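Long-range contact in mandelate racemase/muconate lactonizing enzyme family protein (Roseovarius nubinhibens ISM, PDB 3U4F), which binds magnesium and probably acts as a hydro-lyase or related enzyme of the enolase superfamily: residues D280-L291 / V314-I325. Sequence-based numbering, arbitrary orientation.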
ATOM      1  N   ASP A 280      -9.766  -3.867 -10.164  1.00  6.92           N
ATOM      2  CA  ASP A 280      -9.066  -5.011 -10.754  1.00  6.94           C
ATOM      3  C   ASP A 280      -9.236  -6.045  -9.666  1.00  7.26           C
ATOM      4  O   ASP A 280      -8.881  -5.788  -8.515  1.00  7.40           O
ATOM      5  CB  ASP A 280      -7.577  -4.685 -10.972  1.00  7.33           C
ATOM      6  CG  ASP A 280      -6.771  -5.886 -11.484  1.00  8.78           C
ATOM      7  OD1 ASP A 280      -6.310  -5.868 -12.641  1.00 12.37           O
ATOM      8  OD2 ASP A 280      -6.586  -6.853 -10.705  1.00  9.09           O
ATOM      9  N   ILE A 281      -9.802  -7.192 -10.009  1.00  6.76           N
ATOM     10  CA  ILE A 281     -10.141  -8.199  -9.007  1.00  6.73           C
ATOM     11  C   ILE A 281      -8.915  -8.644  -8.207  1.00  7.10           C
ATOM     12  O   ILE A 281      -9.019  -8.875  -6.997  1.00  6.87           O
ATOM     13  CB  ILE A 281     -10.802  -9.402  -9.669  1.00  7.07           C
ATOM     14  CG1 ILE A 281     -12.194  -9.024 -10.210  1.00  6.93           C
ATOM     15  CG2 ILE A 281     -10.909 -10.588  -8.696  1.00  8.09           C
ATOM     16  CD1 ILE A 281     -12.801 -10.246 -11.100  1.00  7.35           C
ATOM     17  N   LEU A 282      -7.776  -8.775  -8.867  1.00  6.24           N
ATOM     18  CA  LEU A 282      -6.591  -9.245  -8.156  1.00  7.71           C
ATOM     19  C   LEU A 282      -5.812  -8.142  -7.422  1.00  9.06           C
ATOM     20  O   LEU A 282      -5.260  -8.411  -6.347  1.00 10.87           O
ATOM     21  CB  LEU A 282      -5.713 -10.093  -9.071  1.00  7.41           C
ATOM     22  CG  LEU A 282      -6.439 -11.297  -9.732  1.00  6.47           C
ATOM     23  CD1 LEU A 282      -5.468 -12.102 -10.603  1.00  6.55           C
ATOM     24  CD2 LEU A 282      -7.102 -12.209  -8.663  1.00  5.98           C
ATOM     25  N   TYR A 283      -5.783  -6.917  -7.954  1.00  7.89           N
ATOM     26  CA  TYR A 283      -5.212  -5.781  -7.200  1.00  8.55           C
ATOM     27  C   TYR A 283      -5.994  -5.485  -5.925  1.00  8.05           C
ATOM     28  O   TYR A 283      -5.427  -5.132  -4.895  1.00  8.25           O
ATOM     29  CB  TYR A 283      -5.126  -4.494  -8.036  1.00  8.38           C
ATOM     30  CG  TYR A 283      -4.148  -4.518  -9.225  1.00 11.58           C
ATOM     31  CD1 TYR A 283      -3.054  -5.403  -9.251  1.00 12.00           C
ATOM     32  CD2 TYR A 283      -4.291  -3.617 -10.294  1.00 10.78           C
ATOM     33  CE1 TYR A 283      -2.140  -5.405 -10.319  1.00 14.24           C
ATOM     34  CE2 TYR A 283      -3.390  -3.638 -11.406  1.00 14.89           C
ATOM     35  CZ  TYR A 283      -2.322  -4.547 -11.402  1.00 14.93           C
ATOM     36  OH  TYR A 283      -1.393  -4.582 -12.447  1.00 14.23           O
ATOM     37  N   LEU A 284      -7.312  -5.631  -6.004  1.00  6.45           N
ATOM     38  CA  LEU A 284      -8.176  -5.259  -4.913  1.00  6.16           C
ATOM     39  C   LEU A 284      -8.191  -6.273  -3.766  1.00  6.49           C
ATOM     40  O   LEU A 284      -8.557  -5.911  -2.656  1.00  7.10           O
ATOM     41  CB  LEU A 284      -9.608  -4.984  -5.436  1.00  5.52           C
ATOM     42  CG  LEU A 284     -10.726  -4.597  -4.460  1.00  6.63           C
ATOM     43  CD1 LEU A 284     -10.390  -3.347  -3.647  1.00  5.02           C
ATOM     44  CD2 LEU A 284     -11.957  -4.350  -5.293  1.00  5.26           C
ATOM     45  N   GLY A 285      -7.824  -7.537  -4.032  1.00  6.64           N
ATOM     46  CA  GLY A 285      -7.815  -8.544  -2.990  1.00  6.21           C
ATOM     47  C   GLY A 285      -8.813  -9.688  -3.144  1.00  6.94           C
ATOM     48  O   GLY A 285      -9.003 -10.473  -2.215  1.00  7.60           O
ATOM     49  N   GLY A 286      -9.410  -9.806  -4.339  1.00  7.29           N
ATOM     50  CA  GLY A 286     -10.186 -10.982  -4.701  1.00  6.54           C
ATOM     51  C   GLY A 286     -11.666 -10.708  -4.981  1.00  8.35           C
ATOM     52  O   GLY A 286     -12.155  -9.561  -4.953  1.00  8.25           O
ATOM     53  N   ILE A 287     -12.382 -11.790  -5.232  1.00  8.58           N
ATOM     54  CA  ILE A 287     -13.801 -11.715  -5.597  1.00 10.06           C
ATOM     55  C   ILE A 287     -14.659 -11.129  -4.478  1.00  9.70           C
ATOM     56  O   ILE A 287     -15.522 -10.269  -4.731  1.00  9.94           O
ATOM     57  CB  ILE A 287     -14.315 -13.133  -6.033  1.00  8.76           C
ATOM     58  CG1 ILE A 287     -13.666 -13.563  -7.363  1.00  9.62           C
ATOM     59  CG2 ILE A 287     -15.867 -13.192  -6.075  1.00  9.81           C
ATOM     60  CD1 ILE A 287     -14.253 -12.874  -8.641  1.00 10.23           C
ATOM     61  N   CYS A 288     -14.448 -11.584  -3.246  1.00 10.59           N
ATOM     62  CA  CYS A 288     -15.257 -11.079  -2.141  1.00 10.60           C
ATOM     63  C   CYS A 288     -15.162  -9.565  -2.031  1.00 10.09           C
ATOM     64  O   CYS A 288     -16.191  -8.904  -1.946  1.00  9.89           O
ATOM     65  CB  CYS A 288     -14.881 -11.722  -0.800  1.00 11.27           C
ATOM     66  SG  CYS A 288     -15.419 -13.461  -0.688  1.00 16.60           S
ATOM     67  N   ARG A 289     -13.951  -9.020  -2.001  1.00  8.96           N
ATOM     68  CA  ARG A 289     -13.753  -7.571  -1.874  1.00  8.28           C
ATOM     69  C   ARG A 289     -14.230  -6.838  -3.122  1.00  7.07           C
ATOM     70  O   ARG A 289     -14.761  -5.726  -3.012  1.00  7.69           O
ATOM     71  CB  ARG A 289     -12.277  -7.271  -1.560  1.00  7.02           C
ATOM     72  CG  ARG A 289     -11.937  -7.754  -0.112  1.00 10.06           C
ATOM     73  CD  ARG A 289     -10.420  -7.855   0.109  1.00 10.39           C
ATOM     74  NE  ARG A 289      -9.742  -6.608  -0.252  1.00  9.76           N
ATOM     75  CZ  ARG A 289      -9.582  -5.546   0.528  1.00 10.35           C
ATOM     76  NH1 ARG A 289     -10.013  -5.546   1.801  1.00  9.75           N
ATOM     77  NH2 ARG A 289      -8.955  -4.477   0.030  1.00  9.05           N
ATOM     78  N   THR A 290     -14.092  -7.454  -4.298  1.00  6.86           N
ATOM     79  CA  THR A 290     -14.639  -6.794  -5.504  1.00  7.18           C
ATOM     80  C   THR A 290     -16.195  -6.696  -5.433  1.00  7.72           C
ATOM     81  O   THR A 290     -16.794  -5.721  -5.850  1.00  6.75           O
ATOM     82  CB  THR A 290     -14.148  -7.483  -6.804  1.00  7.03           C
ATOM     83  OG1 THR A 290     -12.715  -7.504  -6.826  1.00  5.53           O
ATOM     84  CG2 THR A 290     -14.645  -6.757  -8.069  1.00  7.77           C
ATOM     85  N   LEU A 291     -16.843  -7.724  -4.891  1.00  8.14           N
ATOM     86  CA  LEU A 291     -18.281  -7.693  -4.773  1.00  9.20           C
ATOM     87  C   LEU A 291     -18.732  -6.613  -3.805  1.00  9.31           C
ATOM     88  O   LEU A 291     -19.799  -6.006  -3.994  1.00  9.43           O
ATOM     89  CB  LEU A 291     -18.810  -9.055  -4.338  1.00  9.41           C
ATOM     90  CG  LEU A 291     -18.714 -10.118  -5.422  1.00 11.10           C
ATOM     91  CD1 LEU A 291     -18.949 -11.478  -4.767  1.00 15.46           C
ATOM     92  CD2 LEU A 291     -19.719  -9.856  -6.529  1.00 14.52           C
ATOM     93  N   VAL A 314      -6.856 -13.236 -14.644  1.00  6.87           N
ATOM     94  CA  VAL A 314      -7.588 -12.031 -14.285  1.00  6.35           C
ATOM     95  C   VAL A 314      -8.733 -11.755 -15.260  1.00  6.17           C
ATOM     96  O   VAL A 314      -9.817 -11.377 -14.838  1.00  6.09           O
ATOM     97  CB  VAL A 314      -6.639 -10.795 -14.115  1.00  6.04           C
ATOM     98  CG1 VAL A 314      -6.060 -10.364 -15.477  1.00  7.77           C
ATOM     99  CG2 VAL A 314      -7.366  -9.654 -13.413  1.00  6.26           C
ATOM    100  N   THR A 315      -8.511 -12.026 -16.538  1.00  5.96           N
ATOM    101  CA  THR A 315      -9.575 -11.823 -17.535  1.00  6.27           C
ATOM    102  C   THR A 315     -10.759 -12.777 -17.305  1.00  6.43           C
ATOM    103  O   THR A 315     -11.942 -12.336 -17.277  1.00  5.60           O
ATOM    104  CB  THR A 315      -9.003 -11.816 -18.948  1.00  6.78           C
ATOM    105  OG1 THR A 315      -8.064 -10.738 -19.034  1.00  6.11           O
ATOM    106  CG2 THR A 315     -10.086 -11.582 -19.985  1.00  6.62           C
ATOM    107  N   LEU A 316     -10.455 -14.054 -17.106  1.00  5.30           N
ATOM    108  CA  LEU A 316     -11.485 -15.051 -16.812  1.00  6.42           C
ATOM    109  C   LEU A 316     -12.265 -14.749 -15.541  1.00  6.77           C
ATOM    110  O   LEU A 316     -13.503 -14.862 -15.512  1.00  6.52           O
ATOM    111  CB  LEU A 316     -10.874 -16.465 -16.730  1.00  5.66           C
ATOM    112  CG  LEU A 316     -11.859 -17.619 -16.450  1.00  7.89           C
ATOM    113  CD1 LEU A 316     -13.015 -17.641 -17.515  1.00  5.86           C
ATOM    114  CD2 LEU A 316     -11.098 -18.937 -16.458  1.00  8.91           C
ATOM    115  N   PHE A 317     -11.554 -14.347 -14.485  1.00  5.88           N
ATOM    116  CA  PHE A 317     -12.214 -14.009 -13.230  1.00  5.65           C
ATOM    117  C   PHE A 317     -13.213 -12.876 -13.449  1.00  6.27           C
ATOM    118  O   PHE A 317     -14.316 -12.888 -12.883  1.00  7.17           O
ATOM    119  CB  PHE A 317     -11.212 -13.566 -12.156  1.00  6.29           C
ATOM    120  CG  PHE A 317     -10.200 -14.629 -11.731  1.00  6.89           C
ATOM    121  CD1 PHE A 317     -10.438 -15.987 -11.892  1.00  7.66           C
ATOM    122  CD2 PHE A 317      -8.995 -14.237 -11.148  1.00  7.67           C
ATOM    123  CE1 PHE A 317      -9.462 -16.971 -11.486  1.00  7.15           C
ATOM    124  CE2 PHE A 317      -8.030 -15.199 -10.716  1.00  5.52           C
ATOM    125  CZ  PHE A 317      -8.275 -16.555 -10.862  1.00  8.28           C
ATOM    126  N   THR A 318     -12.813 -11.904 -14.264  1.00  5.99           N
ATOM    127  CA  THR A 318     -13.670 -10.756 -14.573  1.00  5.76           C
ATOM    128  C   THR A 318     -14.899 -11.190 -15.406  1.00  6.59           C
ATOM    129  O   THR A 318     -16.021 -10.708 -15.173  1.00  5.80           O
ATOM    130  CB  THR A 318     -12.873  -9.709 -15.349  1.00  5.49           C
ATOM    131  OG1 THR A 318     -11.704  -9.328 -14.581  1.00  5.26           O
ATOM    132  CG2 THR A 318     -13.732  -8.484 -15.608  1.00  6.44           C
HETATM  133  N   MSE A 319     -14.685 -12.112 -16.347  1.00  6.47           N
HETATM  134  CA  MSE A 319     -15.805 -12.692 -17.113  1.00  7.03           C
HETATM  135  C   MSE A 319     -16.837 -13.304 -16.193  1.00  7.35           C
HETATM  136  O   MSE A 319     -18.024 -13.011 -16.317  1.00  7.68           O
HETATM  137  CB  MSE A 319     -15.280 -13.729 -18.107  1.00  7.24           C
HETATM  138  CG  MSE A 319     -14.533 -13.128 -19.270  1.00  8.51           C
HETATM  139 SE   MSE A 319     -13.391 -14.423 -20.183  1.00 20.56          SE
HETATM  140  CE  MSE A 319     -14.703 -15.870 -20.605  1.00  9.51           C
ATOM    141  N   HIS A 320     -16.418 -14.160 -15.256  1.00  6.95           N
ATOM    142  CA  HIS A 320     -17.373 -14.702 -14.261  1.00  7.37           C
ATOM    143  C   HIS A 320     -18.062 -13.609 -13.435  1.00  7.44           C
ATOM    144  O   HIS A 320     -19.253 -13.675 -13.192  1.00  7.64           O
ATOM    145  CB  HIS A 320     -16.691 -15.674 -13.296  1.00  7.18           C
ATOM    146  CG  HIS A 320     -16.433 -17.040 -13.864  1.00  7.02           C
ATOM    147  ND1 HIS A 320     -15.424 -17.299 -14.761  1.00 11.44           N
ATOM    148  CD2 HIS A 320     -17.019 -18.232 -13.603  1.00  4.55           C
ATOM    149  CE1 HIS A 320     -15.403 -18.593 -15.045  1.00  6.10           C
ATOM    150  NE2 HIS A 320     -16.353 -19.184 -14.339  1.00 10.10           N
ATOM    151  N   LEU A 321     -17.317 -12.614 -12.965  1.00  7.60           N
ATOM    152  CA  LEU A 321     -17.933 -11.511 -12.217  1.00  8.61           C
ATOM    153  C   LEU A 321     -18.996 -10.722 -13.039  1.00  8.08           C
ATOM    154  O   LEU A 321     -20.091 -10.404 -12.543  1.00  9.62           O
ATOM    155  CB  LEU A 321     -16.848 -10.551 -11.709  1.00  8.70           C
ATOM    156  CG  LEU A 321     -17.377  -9.446 -10.786  1.00 12.77           C
ATOM    157  CD1 LEU A 321     -17.285  -9.929  -9.363  1.00 16.13           C
ATOM    158  CD2 LEU A 321     -16.590  -8.149 -10.952  1.00 15.69           C
ATOM    159  N   LEU A 322     -18.668 -10.398 -14.276  1.00  7.37           N
ATOM    160  CA  LEU A 322     -19.594  -9.682 -15.172  1.00  7.77           C
ATOM    161  C   LEU A 322     -20.845 -10.494 -15.512  1.00  9.44           C
ATOM    162  O   LEU A 322     -21.883  -9.909 -15.851  1.00  9.57           O
ATOM    163  CB  LEU A 322     -18.883  -9.261 -16.469  1.00  7.82           C
ATOM    164  CG  LEU A 322     -17.857  -8.122 -16.356  1.00  7.12           C
ATOM    165  CD1 LEU A 322     -17.063  -7.907 -17.659  1.00  8.39           C
ATOM    166  CD2 LEU A 322     -18.550  -6.786 -15.922  1.00  9.41           C
ATOM    167  N   ARG A 323     -20.741 -11.821 -15.440  1.00  8.94           N
ATOM    168  CA  ARG A 323     -21.920 -12.692 -15.648  1.00 10.58           C
ATOM    169  C   ARG A 323     -22.833 -12.701 -14.437  1.00 11.78           C
ATOM    170  O   ARG A 323     -23.963 -13.206 -14.508  1.00 13.83           O
ATOM    171  CB  ARG A 323     -21.507 -14.120 -16.041  1.00  9.58           C
ATOM    172  CG  ARG A 323     -20.942 -14.275 -17.443  1.00  9.23           C
ATOM    173  CD  ARG A 323     -21.975 -13.986 -18.604  1.00 11.19           C
ATOM    174  NE  ARG A 323     -23.257 -14.667 -18.382  1.00 11.24           N
ATOM    175  CZ  ARG A 323     -24.354 -14.506 -19.118  1.00 12.81           C
ATOM    176  NH1 ARG A 323     -24.363 -13.700 -20.172  1.00 11.98           N
ATOM    177  NH2 ARG A 323     -25.458 -15.173 -18.785  1.00 13.84           N
ATOM    178  N   ALA A 324     -22.379 -12.133 -13.320  1.00 11.41           N
ATOM    179  CA  ALA A 324     -23.150 -12.240 -12.081  1.00 11.49           C
ATOM    180  C   ALA A 324     -23.676 -10.939 -11.536  1.00 12.67           C
ATOM    181  O   ALA A 324     -24.804 -10.906 -11.060  1.00 12.99           O
ATOM    182  CB  ALA A 324     -22.357 -13.003 -10.974  1.00 10.83           C
ATOM    183  N   ILE A 325     -22.887  -9.861 -11.573  1.00 11.49           N
ATOM    184  CA  ILE A 325     -23.304  -8.677 -10.806  1.00 12.11           C
ATOM    185  C   ILE A 325     -24.444  -7.936 -11.519  1.00 12.35           C
ATOM    186  O   ILE A 325     -24.461  -7.856 -12.739  1.00 12.63           O
ATOM    187  CB  ILE A 325     -22.117  -7.729 -10.497  1.00 11.54           C
ATOM    188  CG1 ILE A 325     -21.429  -7.295 -11.787  1.00 12.06           C
ATOM    189  CG2 ILE A 325     -21.127  -8.443  -9.558  1.00 11.31           C
ATOM    190  CD1 ILE A 325     -20.531  -6.072 -11.605  1.00 10.94           C
TER
HETATM  191  O   HOH W   1     -10.611  -7.484 -12.703  1.00 10.31           O
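Leu282 meets the edge of the Phe317 ring with CD2, which lies near the ring plane and 3.7 Å from Phe317 CD2. Its other methyl, CD1, lies 3.9 Å from Val314 CB and also touches the Phe317 ring at CE2. With an alanine here both methyls go, which would probably leave a gap at the Phe317 edge and Val314 CB without its neighbour. Ile281 is extended, with chi2 at 172°, and pushes CD1 against the backbone of helix 314-322, 3.5 Å from Phe317 O. Helices 287-299 and 313-322 are neighbours in the outer layer of the (β/α)7β barrel, the modified TIM barrel of the enolase superfamily. Segments 287-291 and 314-322 cross at -46°, with axes 11.8 Å apart at closest approach. Leu321 is a knob in the hole formed by Ile281, Ile287, Thr290 and Leu291. Its CG stands opposite the backbone N (chi1 -174°), and its methyls divide: CD1 goes to Leu291 CD2, CD2 to Thr290 CG2. Leu291 CD2 also reaches Ile325, 3.6 Å from its CG2. A water bridges the segments: its oxygen accepts from Ile281 N and donates to Thr318 OG1, each at 2.8 Å. That hydroxyl in turn bonds to Val314 O. Val314 CG2 rests against the carboxylate of Asp280, whose side chain lies about 5 Å from that of Glu257, a magnesium ligand with Asp205 and Glu231. Asp280 OD2 caps the short helix 281-284 by accepting from Tyr283 N at 2.9 Å, while OD1 bonds to ND1 of His307, of the guanidine pocket.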